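Local coordinates for protein cytochrome P450 RhF (Acinetobacter radioresistens, PDB 6RO8) that probably works as a heme-dependent monooxygenase, this chain being the P450 heme domain of a longer protein that also carries flavin and iron-sulfur modules, at residues 34-37 and 38-42; 45-48 and 49-52; 120-123 and 124-128. All blocks are in the same frame, centred on the assembly; numbering follows the deposited sequence.

Contact 1: residues 34-37 and 38-42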
ATOM      1  N   PHE A  34      -8.968  11.131  -9.820  1.00 65.43           N
ATOM      2  CA  PHE A  34      -7.941  12.158  -9.874  1.00 69.58           C
ATOM      3  C   PHE A  34      -8.508  13.563  -9.706  1.00 74.42           C
ATOM      4  O   PHE A  34      -7.746  14.534  -9.706  1.00 77.08           O
ATOM      5  CB  PHE A  34      -7.148  12.023 -11.174  1.00 63.97           C
ATOM      6  CG  PHE A  34      -6.401  10.726 -11.275  1.00 65.78           C
ATOM      7  CD1 PHE A  34      -5.162  10.582 -10.681  1.00 62.04           C
ATOM      8  CD2 PHE A  34      -6.957   9.636 -11.942  1.00 62.92           C
ATOM      9  CE1 PHE A  34      -4.475   9.364 -10.750  1.00 69.62           C
ATOM     10  CE2 PHE A  34      -6.275   8.420 -12.015  1.00 65.72           C
ATOM     11  CZ  PHE A  34      -5.036   8.281 -11.415  1.00 63.29           C
ATOM     12  N   ALA A  35      -9.816  13.694  -9.517  1.00 70.76           N
ATOM     13  CA  ALA A  35     -10.382  14.996  -9.235  1.00 69.86           C
ATOM     14  C   ALA A  35     -10.131  15.368  -7.772  1.00 75.49           C
ATOM     15  O   ALA A  35      -9.708  14.546  -6.958  1.00 81.20           O
ATOM     16  CB  ALA A  35     -11.872  15.006  -9.562  1.00 63.81           C
ATOM     17  N   VAL A  36     -10.406  16.637  -7.451  1.00 82.89           N
ATOM     18  CA  VAL A  36     -10.010  17.169  -6.154  1.00 73.81           C
ATOM     19  C   VAL A  36     -10.630  16.426  -4.959  1.00 76.91           C
ATOM     20  O   VAL A  36      -9.913  16.168  -4.004  1.00 67.78           O
ATOM     21  CB  VAL A  36     -10.333  18.702  -6.090  1.00 71.09           C
ATOM     22  CG1 VAL A  36     -10.088  19.228  -4.682  1.00 72.33           C
ATOM     23  CG2 VAL A  36      -9.504  19.458  -7.113  1.00 61.91           C
ATOM     24  N   PRO A  37     -11.935  16.118  -4.982  1.00 78.18           N
ATOM     25  CA  PRO A  37     -12.513  15.523  -3.748  1.00 66.06           C
ATOM     26  C   PRO A  37     -11.867  14.217  -3.349  1.00 66.76           C
ATOM     27  O   PRO A  37     -11.436  14.095  -2.194  1.00 64.97           O
ATOM     28  CB  PRO A  37     -13.996  15.352  -4.104  1.00 58.76           C
ATOM     29  CG  PRO A  37     -14.211  16.286  -5.253  1.00 61.24           C
ATOM     30  CD  PRO A  37     -12.945  16.301  -6.021  1.00 66.06           C
ATOM     31  N   TYR A  38     -11.776  13.241  -4.262  1.00 65.36           N
ATOM     32  CA  TYR A  38     -11.081  11.994  -3.944  1.00 77.08           C
ATOM     33  C   TYR A  38      -9.682  12.268  -3.415  1.00 81.10           C
ATOM     34  O   TYR A  38      -9.302  11.782  -2.345  1.00115.45           O
ATOM     35  CB  TYR A  38     -11.015  11.091  -5.178  1.00 68.17           C
ATOM     36  CG  TYR A  38     -10.589   9.661  -4.872  1.00 71.60           C
ATOM     37  CD1 TYR A  38     -11.501   8.737  -4.344  1.00 69.08           C
ATOM     38  CD2 TYR A  38      -9.268   9.234  -5.089  1.00 63.08           C
ATOM     39  CE1 TYR A  38     -11.129   7.437  -4.072  1.00 59.53           C
ATOM     40  CE2 TYR A  38      -8.882   7.931  -4.792  1.00 58.47           C
ATOM     41  CZ  TYR A  38      -9.821   7.042  -4.299  1.00 64.47           C
ATOM     42  OH  TYR A  38      -9.449   5.753  -4.029  1.00 63.33           O
ATOM     43  N   GLN A  39      -8.908  13.062  -4.152  1.00 73.74           N
ATOM     44  CA  GLN A  39      -7.535  13.381  -3.785  1.00 66.67           C
ATOM     45  C   GLN A  39      -7.433  14.141  -2.465  1.00 70.51           C
ATOM     46  O   GLN A  39      -6.410  14.036  -1.785  1.00 80.34           O
ATOM     47  CB  GLN A  39      -6.875  14.174  -4.911  1.00 57.48           C
ATOM     48  CG  GLN A  39      -6.559  13.335  -6.129  1.00 64.13           C
ATOM     49  CD  GLN A  39      -5.632  12.154  -5.797  1.00 71.10           C
ATOM     50  OE1 GLN A  39      -4.546  12.329  -5.211  1.00 74.44           O
ATOM     51  NE2 GLN A  39      -6.063  10.950  -6.164  1.00 58.13           N
ATOM     52  N   GLN A  40      -8.470  14.874  -2.065  1.00 71.44           N
ATOM     53  CA  GLN A  40      -8.443  15.505  -0.751  1.00 70.02           C
ATOM     54  C   GLN A  40      -8.746  14.511   0.363  1.00 72.09           C
ATOM     55  O   GLN A  40      -8.118  14.560   1.428  1.00 76.85           O
ATOM     56  CB  GLN A  40      -9.445  16.653  -0.705  1.00 77.44           C
ATOM     57  CG  GLN A  40      -8.880  18.002  -1.050  1.00 85.84           C
ATOM     58  CD  GLN A  40      -9.941  19.075  -0.955  1.00100.25           C
ATOM     59  OE1 GLN A  40     -11.057  18.809  -0.517  1.00107.79           O
ATOM     60  NE2 GLN A  40      -9.607  20.290  -1.372  1.00104.36           N
ATOM     61  N   ASP A  41      -9.700  13.614   0.134  1.00 68.10           N
ATOM     62  CA  ASP A  41     -10.242  12.702   1.134  1.00 66.92           C
ATOM     63  C   ASP A  41     -11.042  11.605   0.439  1.00 71.53           C
ATOM     64  O   ASP A  41     -12.221  11.811   0.134  1.00 77.52           O
ATOM     65  CB  ASP A  41     -11.129  13.467   2.119  1.00 69.27           C
ATOM     66  CG  ASP A  41     -11.489  12.653   3.360  1.00 77.03           C
ATOM     67  OD1 ASP A  41     -11.590  11.400   3.280  1.00 79.51           O
ATOM     68  OD2 ASP A  41     -11.698  13.281   4.423  1.00 77.57           O
ATOM     69  N   PRO A  42     -10.453  10.429   0.183  1.00 68.98           N
ATOM     70  CA  PRO A  42     -11.194   9.393  -0.574  1.00 59.69           C
ATOM     71  C   PRO A  42     -12.462   8.921   0.114  1.00 65.95           C
ATOM     72  O   PRO A  42     -13.493   8.785  -0.554  1.00 70.14           O
ATOM     73  CB  PRO A  42     -10.188   8.247  -0.729  1.00 56.52           C
ATOM     74  CG  PRO A  42      -8.916   8.701  -0.121  1.00 67.65           C
ATOM     75  CD  PRO A  42      -9.103  10.013   0.585  1.00 59.84           C
TER

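Contact 2: residues 45-48 and 49-52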
ATOM      1  N   ALA A  45     -15.148  11.655  -0.143  1.00 69.06           N
ATOM      2  CA  ALA A  45     -15.673  11.800  -1.493  1.00 68.67           C
ATOM      3  C   ALA A  45     -16.727  10.747  -1.814  1.00 65.93           C
ATOM      4  O   ALA A  45     -17.567  10.971  -2.689  1.00 69.26           O
ATOM      5  CB  ALA A  45     -14.518  11.742  -2.498  1.00 47.70           C
ATOM      6  N   LEU A  46     -16.715   9.612  -1.120  1.00 65.68           N
ATOM      7  CA  LEU A  46     -17.659   8.535  -1.385  1.00 65.42           C
ATOM      8  C   LEU A  46     -18.763   8.473  -0.336  1.00 63.96           C
ATOM      9  O   LEU A  46     -19.568   7.535  -0.332  1.00 67.33           O
ATOM     10  CB  LEU A  46     -16.911   7.203  -1.495  1.00 63.95           C
ATOM     11  CG  LEU A  46     -16.066   7.244  -2.785  1.00 64.59           C
ATOM     12  CD1 LEU A  46     -14.905   6.247  -2.815  1.00 56.93           C
ATOM     13  CD2 LEU A  46     -16.956   7.127  -4.043  1.00 60.97           C
ATOM     14  N   LYS A  47     -18.832   9.477   0.535  1.00 59.08           N
ATOM     15  CA  LYS A  47     -19.786   9.436   1.635  1.00 66.71           C
ATOM     16  C   LYS A  47     -21.237   9.398   1.137  1.00 71.39           C
ATOM     17  O   LYS A  47     -22.022   8.542   1.566  1.00 70.64           O
ATOM     18  CB  LYS A  47     -19.546  10.621   2.566  1.00 66.32           C
ATOM     19  CG  LYS A  47     -20.254  10.453   3.890  1.00 65.42           C
ATOM     20  CD  LYS A  47     -19.617  11.302   4.958  1.00 76.92           C
ATOM     21  CE  LYS A  47     -20.114  10.900   6.319  1.00 81.70           C
ATOM     22  NZ  LYS A  47     -19.677  11.891   7.335  1.00 92.68           N
ATOM     23  N   GLU A  48     -21.620  10.320   0.241  1.00 74.05           N
ATOM     24  CA  GLU A  48     -22.975  10.278  -0.312  1.00 77.36           C
ATOM     25  C   GLU A  48     -23.265   8.919  -0.932  1.00 76.39           C
ATOM     26  O   GLU A  48     -24.388   8.403  -0.838  1.00 75.65           O
ATOM     27  CB  GLU A  48     -23.175  11.356  -1.382  1.00 92.20           C
ATOM     28  CG  GLU A  48     -22.776  12.780  -1.051  1.00104.49           C
ATOM     29  CD  GLU A  48     -22.572  13.615  -2.326  1.00115.95           C
ATOM     30  OE1 GLU A  48     -21.553  13.413  -3.039  1.00112.30           O
ATOM     31  OE2 GLU A  48     -23.448  14.453  -2.635  1.00118.82           O
ATOM     32  N   PHE A  49     -22.260   8.332  -1.586  1.00 73.00           N
ATOM     33  CA  PHE A  49     -22.462   7.057  -2.265  1.00 78.55           C
ATOM     34  C   PHE A  49     -22.640   5.912  -1.273  1.00 75.58           C
ATOM     35  O   PHE A  49     -23.484   5.033  -1.490  1.00 70.87           O
ATOM     36  CB  PHE A  49     -21.302   6.784  -3.223  1.00 75.02           C
ATOM     37  CG  PHE A  49     -21.242   7.740  -4.382  1.00 70.85           C
ATOM     38  CD1 PHE A  49     -22.021   7.526  -5.512  1.00 69.73           C
ATOM     39  CD2 PHE A  49     -20.417   8.856  -4.337  1.00 66.98           C
ATOM     40  CE1 PHE A  49     -21.966   8.403  -6.587  1.00 75.61           C
ATOM     41  CE2 PHE A  49     -20.358   9.744  -5.416  1.00 68.90           C
ATOM     42  CZ  PHE A  49     -21.135   9.518  -6.538  1.00 69.29           C
ATOM     43  N   ARG A  50     -21.860   5.895  -0.181  1.00 69.28           N
ATOM     44  CA  ARG A  50     -22.146   4.933   0.878  1.00 76.72           C
ATOM     45  C   ARG A  50     -23.605   5.020   1.294  1.00 77.78           C
ATOM     46  O   ARG A  50     -24.253   3.995   1.538  1.00 82.72           O
ATOM     47  CB  ARG A  50     -21.234   5.150   2.097  1.00 71.12           C
ATOM     48  CG  ARG A  50     -19.783   4.809   1.845  1.00 73.21           C
ATOM     49  CD  ARG A  50     -18.981   4.580   3.131  1.00 71.10           C
ATOM     50  NE  ARG A  50     -18.825   5.770   3.969  1.00 68.33           N
ATOM     51  CZ  ARG A  50     -18.007   6.781   3.700  1.00 63.21           C
ATOM     52  NH1 ARG A  50     -17.288   6.764   2.594  1.00 61.29           N
ATOM     53  NH2 ARG A  50     -17.915   7.812   4.536  1.00 73.07           N
ATOM     54  N   ALA A  51     -24.149   6.231   1.314  1.00 70.77           N
ATOM     55  CA  ALA A  51     -25.501   6.448   1.805  1.00 75.07           C
ATOM     56  C   ALA A  51     -26.563   5.989   0.809  1.00 83.38           C
ATOM     57  O   ALA A  51     -27.471   5.237   1.179  1.00 82.97           O
ATOM     58  CB  ALA A  51     -25.698   7.923   2.145  1.00 75.35           C
ATOM     59  N   GLN A  52     -26.473   6.429  -0.458  1.00 81.14           N
ATOM     60  CA  GLN A  52     -27.581   6.267  -1.396  1.00 84.31           C
ATOM     61  C   GLN A  52     -27.223   5.633  -2.739  1.00 94.50           C
ATOM     62  O   GLN A  52     -28.104   5.531  -3.600  1.00 96.39           O
ATOM     63  CB  GLN A  52     -28.264   7.625  -1.665  1.00 92.31           C
ATOM     64  CG  GLN A  52     -28.538   8.475  -0.421  1.00100.93           C
ATOM     65  CD  GLN A  52     -29.776   8.020   0.347  1.00112.97           C
ATOM     66  OE1 GLN A  52     -30.564   7.212  -0.147  1.00122.34           O
ATOM     67  NE2 GLN A  52     -29.937   8.520   1.570  1.00116.96           N
TER

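Contact 3: residues 120-123 and 124-128. With HEM (protoporphyrin IX containing Fe), chain B.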
ATOM      1  N   VAL A 120      -4.880 -22.870  -5.816  1.00189.00           N
ATOM      2  CA  VAL A 120      -3.587 -22.907  -5.133  1.00189.13           C
ATOM      3  C   VAL A 120      -2.367 -22.293  -5.829  1.00175.85           C
ATOM      4  O   VAL A 120      -1.429 -21.938  -5.120  1.00165.77           O
ATOM      5  CB  VAL A 120      -3.277 -24.349  -4.655  1.00196.28           C
ATOM      6  CG1 VAL A 120      -4.414 -24.840  -3.718  1.00197.03           C
ATOM      7  CG2 VAL A 120      -3.163 -25.246  -5.808  1.00202.59           C
ATOM      8  N   HIS A 121      -2.288 -22.162  -7.163  1.00144.55           N
ATOM      9  CA  HIS A 121      -1.031 -21.609  -7.677  1.00113.32           C
ATOM     10  C   HIS A 121      -0.719 -20.301  -6.977  1.00111.43           C
ATOM     11  O   HIS A 121       0.441 -19.976  -6.691  1.00104.48           O
ATOM     12  CB  HIS A 121      -1.046 -21.391  -9.192  1.00104.49           C
ATOM     13  CG  HIS A 121      -1.287 -22.625 -10.015  1.00147.15           C
ATOM     14  ND1 HIS A 121      -1.421 -23.889  -9.477  1.00158.66           N
ATOM     15  CD2 HIS A 121      -1.364 -22.777 -11.363  1.00155.80           C
ATOM     16  CE1 HIS A 121      -1.639 -24.751 -10.456  1.00159.26           C
ATOM     17  NE2 HIS A 121      -1.578 -24.109 -11.610  1.00158.39           N
ATOM     18  N   MET A 122      -1.777 -19.557  -6.682  1.00112.18           N
ATOM     19  CA  MET A 122      -1.721 -18.495  -5.695  1.00 97.03           C
ATOM     20  C   MET A 122      -1.436 -19.054  -4.296  1.00 91.11           C
ATOM     21  O   MET A 122      -0.447 -18.677  -3.659  1.00 93.41           O
ATOM     22  CB  MET A 122      -3.037 -17.719  -5.775  1.00 92.98           C
ATOM     23  CG  MET A 122      -3.498 -16.936  -4.602  1.00 83.80           C
ATOM     24  SD  MET A 122      -2.337 -15.952  -3.658  1.00 88.61           S
ATOM     25  CE  MET A 122      -3.155 -16.046  -2.081  1.00 74.50           C
ATOM     26  N   GLU A 123      -2.252 -19.999  -3.822  1.00 86.84           N
ATOM     27  CA  GLU A 123      -2.041 -20.539  -2.477  1.00 88.63           C
ATOM     28  C   GLU A 123      -0.832 -21.470  -2.389  1.00100.87           C
ATOM     29  O   GLU A 123      -0.093 -21.420  -1.407  1.00 90.98           O
ATOM     30  CB  GLU A 123      -3.280 -21.282  -1.985  1.00 89.84           C
ATOM     31  CG  GLU A 123      -4.371 -20.408  -1.384  1.00 96.20           C
ATOM     32  CD  GLU A 123      -3.900 -19.490  -0.267  1.00 94.36           C
ATOM     33  OE1 GLU A 123      -2.785 -19.665   0.249  1.00 96.99           O
ATOM     34  OE2 GLU A 123      -4.662 -18.583   0.109  1.00 98.44           O
ATOM     35  N   ARG A 124      -0.645 -22.364  -3.363  1.00125.96           N
ATOM     36  CA  ARG A 124       0.564 -23.185  -3.411  1.00120.33           C
ATOM     37  C   ARG A 124       1.810 -22.323  -3.283  1.00116.13           C
ATOM     38  O   ARG A 124       2.705 -22.632  -2.493  1.00125.23           O
ATOM     39  CB  ARG A 124       0.626 -23.978  -4.714  1.00121.51           C
ATOM     40  CG  ARG A 124       0.833 -25.452  -4.543  1.00133.92           C
ATOM     41  CD  ARG A 124       0.930 -26.118  -5.892  1.00147.00           C
ATOM     42  NE  ARG A 124      -0.376 -26.359  -6.488  1.00151.58           N
ATOM     43  CZ  ARG A 124      -0.595 -26.465  -7.798  1.00160.09           C
ATOM     44  NH1 ARG A 124       0.413 -26.354  -8.657  1.00162.74           N
ATOM     45  NH2 ARG A 124      -1.816 -26.707  -8.253  1.00164.33           N
ATOM     46  N   ARG A 125       1.876 -21.226  -4.038  1.00101.69           N
ATOM     47  CA  ARG A 125       3.014 -20.317  -3.941  1.00 89.28           C
ATOM     48  C   ARG A 125       3.053 -19.621  -2.583  1.00 89.39           C
ATOM     49  O   ARG A 125       4.110 -19.526  -1.950  1.00 89.47           O
ATOM     50  CB  ARG A 125       2.957 -19.296  -5.072  1.00 87.32           C
ATOM     51  CG  ARG A 125       4.267 -18.609  -5.349  1.00 96.05           C
ATOM     52  CD  ARG A 125       4.119 -17.695  -6.545  1.00 99.72           C
ATOM     53  NE  ARG A 125       3.888 -18.437  -7.778  1.00102.18           N
ATOM     54  CZ  ARG A 125       3.429 -17.893  -8.902  1.00 98.34           C
ATOM     55  NH1 ARG A 125       3.147 -16.598  -8.941  1.00 90.71           N
ATOM     56  NH2 ARG A 125       3.259 -18.643  -9.990  1.00 93.88           N
ATOM     57  N   ARG A 126       1.906 -19.123  -2.115  1.00 83.73           N
ATOM     58  CA  ARG A 126       1.858 -18.524  -0.788  1.00 75.16           C
ATOM     59  C   ARG A 126       2.176 -19.561   0.281  1.00 85.06           C
ATOM     60  O   ARG A 126       3.121 -19.391   1.062  1.00 86.07           O
ATOM     61  CB  ARG A 126       0.486 -17.892  -0.532  1.00 71.05           C
ATOM     62  CG  ARG A 126       0.377 -17.299   0.869  1.00 69.64           C
ATOM     63  CD  ARG A 126      -0.853 -16.429   1.060  1.00 74.97           C
ATOM     64  NE  ARG A 126      -0.852 -15.835   2.400  1.00 85.58           N
ATOM     65  CZ  ARG A 126      -1.430 -14.678   2.732  1.00 85.47           C
ATOM     66  NH1 ARG A 126      -2.079 -13.963   1.817  1.00 86.27           N
ATOM     67  NH2 ARG A 126      -1.362 -14.238   3.987  1.00 81.03           N
ATOM     68  N   ALA A 127       1.398 -20.657   0.318  1.00 94.38           N
ATOM     69  CA  ALA A 127       1.538 -21.653   1.381  1.00 92.13           C
ATOM     70  C   ALA A 127       2.966 -22.143   1.496  1.00 98.00           C
ATOM     71  O   ALA A 127       3.414 -22.505   2.588  1.00111.17           O
ATOM     72  CB  ALA A 127       0.597 -22.844   1.156  1.00 86.85           C
ATOM     73  N   LEU A 128       3.713 -22.126   0.401  1.00 94.79           N
ATOM     74  CA  LEU A 128       5.076 -22.624   0.431  1.00107.57           C
ATOM     75  C   LEU A 128       6.104 -21.497   0.534  1.00104.43           C
ATOM     76  O   LEU A 128       7.252 -21.671   0.112  1.00105.39           O
ATOM     77  CB  LEU A 128       5.345 -23.517  -0.786  1.00118.76           C
ATOM     78  CG  LEU A 128       4.996 -25.037  -0.751  1.00127.86           C
ATOM     79  CD1 LEU A 128       5.748 -25.872   0.341  1.00114.64           C
ATOM     80  CD2 LEU A 128       3.472 -25.293  -0.699  1.00129.37           C
TER
HETATM   81  CHA HEM B 500      -0.997  -8.001  -0.037  1.00 58.42           C
HETATM   82  CHB HEM B 500      -1.570  -3.598   1.956  1.00 64.35           C
HETATM   83  CHC HEM B 500       2.949  -3.730   3.784  1.00 58.30           C
HETATM   84  CHD HEM B 500       3.626  -7.898   1.381  1.00 62.79           C
HETATM   85  C1A HEM B 500      -1.555  -6.793   0.321  1.00 59.53           C
HETATM   86  C2A HEM B 500      -2.871  -6.294  -0.037  1.00 65.64           C
HETATM   87  C3A HEM B 500      -3.025  -5.092   0.507  1.00 61.68           C
HETATM   88  C4A HEM B 500      -1.813  -4.757   1.235  1.00 66.46           C
HETATM   89  CMA HEM B 500      -4.289  -4.219   0.369  1.00 53.53           C
HETATM   90  CAA HEM B 500      -3.928  -7.031  -0.890  1.00 55.70           C
HETATM   91  CBA HEM B 500      -4.906  -7.673   0.074  1.00 55.86           C
HETATM   92  CGA HEM B 500      -5.938  -8.494  -0.649  1.00 62.45           C
HETATM   93  O1A HEM B 500      -5.914  -8.538  -1.904  1.00 60.68           O
HETATM   94  O2A HEM B 500      -6.783  -9.107   0.046  1.00 57.16           O
HETATM   95  C1B HEM B 500      -0.447  -3.295   2.690  1.00 62.66           C
HETATM   96  C2B HEM B 500      -0.314  -2.179   3.607  1.00 67.79           C
HETATM   97  C3B HEM B 500       0.946  -2.204   4.104  1.00 61.48           C
HETATM   98  C4B HEM B 500       1.643  -3.343   3.522  1.00 63.35           C
HETATM   99  CMB HEM B 500      -1.461  -1.174   3.902  1.00 58.42           C
HETATM  100  CAB HEM B 500       1.623  -1.272   5.137  1.00 56.96           C
HETATM  101  CBB HEM B 500       0.996  -0.363   5.884  1.00 56.08           C
HETATM  102  C1C HEM B 500       3.540  -4.874   3.293  1.00 64.17           C
HETATM  103  C2C HEM B 500       4.898  -5.339   3.518  1.00 67.48           C
HETATM  104  C3C HEM B 500       5.053  -6.500   2.841  1.00 70.25           C
HETATM  105  C4C HEM B 500       3.815  -6.798   2.179  1.00 64.02           C
HETATM  106  CMC HEM B 500       5.928  -4.594   4.394  1.00 62.17           C
HETATM  107  CAC HEM B 500       6.267  -7.459   2.698  1.00 72.77           C
HETATM  108  CBC HEM B 500       7.451  -7.215   3.262  1.00 84.17           C
HETATM  109  C1D HEM B 500       2.460  -8.284   0.767  1.00 61.68           C
HETATM  110  C2D HEM B 500       2.285  -9.464  -0.045  1.00 64.83           C
HETATM  111  C3D HEM B 500       1.014  -9.506  -0.429  1.00 67.66           C
HETATM  112  C4D HEM B 500       0.326  -8.345   0.124  1.00 63.41           C
HETATM  113  CMD HEM B 500       3.368 -10.501  -0.415  1.00 65.40           C
HETATM  114  CAD HEM B 500       0.418 -10.604  -1.339  1.00 73.07           C
HETATM  115  CBD HEM B 500      -0.088 -11.799  -0.544  1.00 76.93           C
HETATM  116  CGD HEM B 500      -1.049 -12.590  -1.402  1.00 80.31           C
HETATM  117  O1D HEM B 500      -1.267 -12.196  -2.567  1.00 80.11           O
HETATM  118  O2D HEM B 500      -1.613 -13.610  -0.932  1.00 82.50           O
HETATM  119  NA  HEM B 500      -0.939  -5.821   1.082  1.00 68.45           N
HETATM  120  NB  HEM B 500       0.761  -3.977   2.665  1.00 64.09           N
HETATM  121  NC  HEM B 500       2.919  -5.795   2.467  1.00 67.64           N
HETATM  122  ND  HEM B 500       1.243  -7.626   0.852  1.00 62.99           N
HETATM  123 FE   HEM B 500       1.027  -5.806   1.786  1.00 59.25          FE
HETATM  124  O   HOH W   1       1.656  -4.874  -0.223  1.00 78.69           O

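Contact 1: residues 34-37 and 38-42
Backbone amides of Q39, Q40 and D41 reach back to the carbonyls of A35, V36 and P37, and these three i to i+4 bonds define the single short helix 36-40 in the N-terminal region of the P450 fold. The shortest runs from Q40 N to V36 O at 2.7 Å. The straightest, from Q39 N to A35 O, has an N-H...O angle of 168°. A35 sits at the N-cap. P37 falls in the first turn, where its N would have no i-4 carbonyl of the helix to bond, so the missing N-H costs nothing. D41 leaves helical geometry and at once caps the next helix, its OD1 accepting from L44 N.

Among the side chains, V36 and Q40 run side by side on an exposed flank, V36 CG1 lying 3.5 Å from Q40 NE2. That methyl is anti to the backbone N (chi1 173°), which swings it along the helix toward the extended Q40 chain. Q39 instead bends at chi2 (-58°): its CG passes 3.5 Å from A35 O, and NE2 turns to the carbonyls of M33 and N417. The Y38 ring goes inward, its OH bonded to T418 O. NE2 of Q39 lies at the edge of this ring, in its plane, while CB of P42 stands 3.6 Å above one face of the Y38 ring.

Contact 2: residues 45-48 and 49-52
F49 meets L46 through apolar carbon: CD2 of F49 lies 3.9 Å from CD2 of L46, the two side chains passing at a slant. The backbone before the helix also comes close, A45 O lying at the ring edge, in its plane, 3.9 Å from F49 CD2. CG of F49 is placed beside its own backbone N (chi1 -67°), which directs the ring back toward the helix start. Beyond the contact the ring stacks with F56 and touches L24 of helix 20-29.

R50 also turns back along the chain. A bend at chi3 (-66°) lays its guanidinium over K47, whose CA stands 3.6 Å above one face, offset toward the rim, while K47 CG comes within 3.6 Å of R50 NH2. The contact is thus made by aliphatic carbon. The charged end K47 NZ stays 5.3 Å from R50 NH2 and forms a salt bridge with D359; NH1 of R50 is bonded to A43 O and S347 OG.

Helix 47-52 leads into strand 55-58, an outermost strand of the mixed sheet, a position consistent with helix A of the P450 fold. Its bonds start from L46 at the N-cap, whose O accepts R50 N at 2.8 Å and 166°.

E48 contributes mainly through its backbone: its O takes Q52 N at 2.9 Å, with a weaker approach from A51 N. CB of A51 rests 3.3 Å from that same E48 O, while the E48 side chain extends toward L24 and K27.

Contact 3: residues 120-123 and 124-128
M122 and R126, one turn apart, run side by side toward the heme, CE of M122 lying 3.9 Å from CD of R126. Within this helix the polar link to the cofactor comes from R126: NH1 donates to propionate oxygen O2D at 2.8 Å, at a bent N-H...O angle of 136°, with O2D near the guanidinium plane. CG anti to the backbone N (chi1 178°) and a chain extended to NE carry the group that far. NH1 also bonds to Q380 O, next to the axial ligand C381. The methyl CE of M122, with SD behind it, sits beside O2D, and the side chain also touches H379, which with R322 is likewise hydrogen-bonded to the heme.

An arginine of helix C bonded to a heme propionate is common in cytochromes P450, and helix 121-127 is consistent with that place. Its backbone bonds include R126 N to M122 O, 2.8 Å, and R125 N to H121 O, 3.3 Å, the latter with the donor well above the carbonyl plane.

Among the charged groups, E123 and R126 are near without pairing: the carboxylate lies alongside, OE1 of E123 being 3.8 Å from CB of R126 but 4.8 Å from its NE. R125 points elsewhere, to a salt bridge with E116 and to V254 O.

Flat groups meet at the outer end. The H121 ring and the R124 guanidinium stand 72° apart, with ND1 over one guanidinium face and NH2 in the ring plane at its edge; the directions are poor for hydrogen bonding between them.

Contacts 1 and 2 follow each other along the N-terminal region and touch: Y38 N lies 3.6 Å from CB of A45, with further apolar packing between Y38 and L46. Each sets one buried aromatic residue, Y38 or F49, against exposed residues, and neither lies at an annotated site. Contact 3, also only partly buried, stands apart, its centre about 36 Å from that of contact 1 and across the chain's centre from it. All three are built on short helices held by i to i+4 bonds. Their chemistry diverges: backbone bonding and the V36-Q40 methyl-amide contact in 34-42, aromatic and aliphatic-guanidinium contacts in 45-52, and heme-propionate recognition in 120-128.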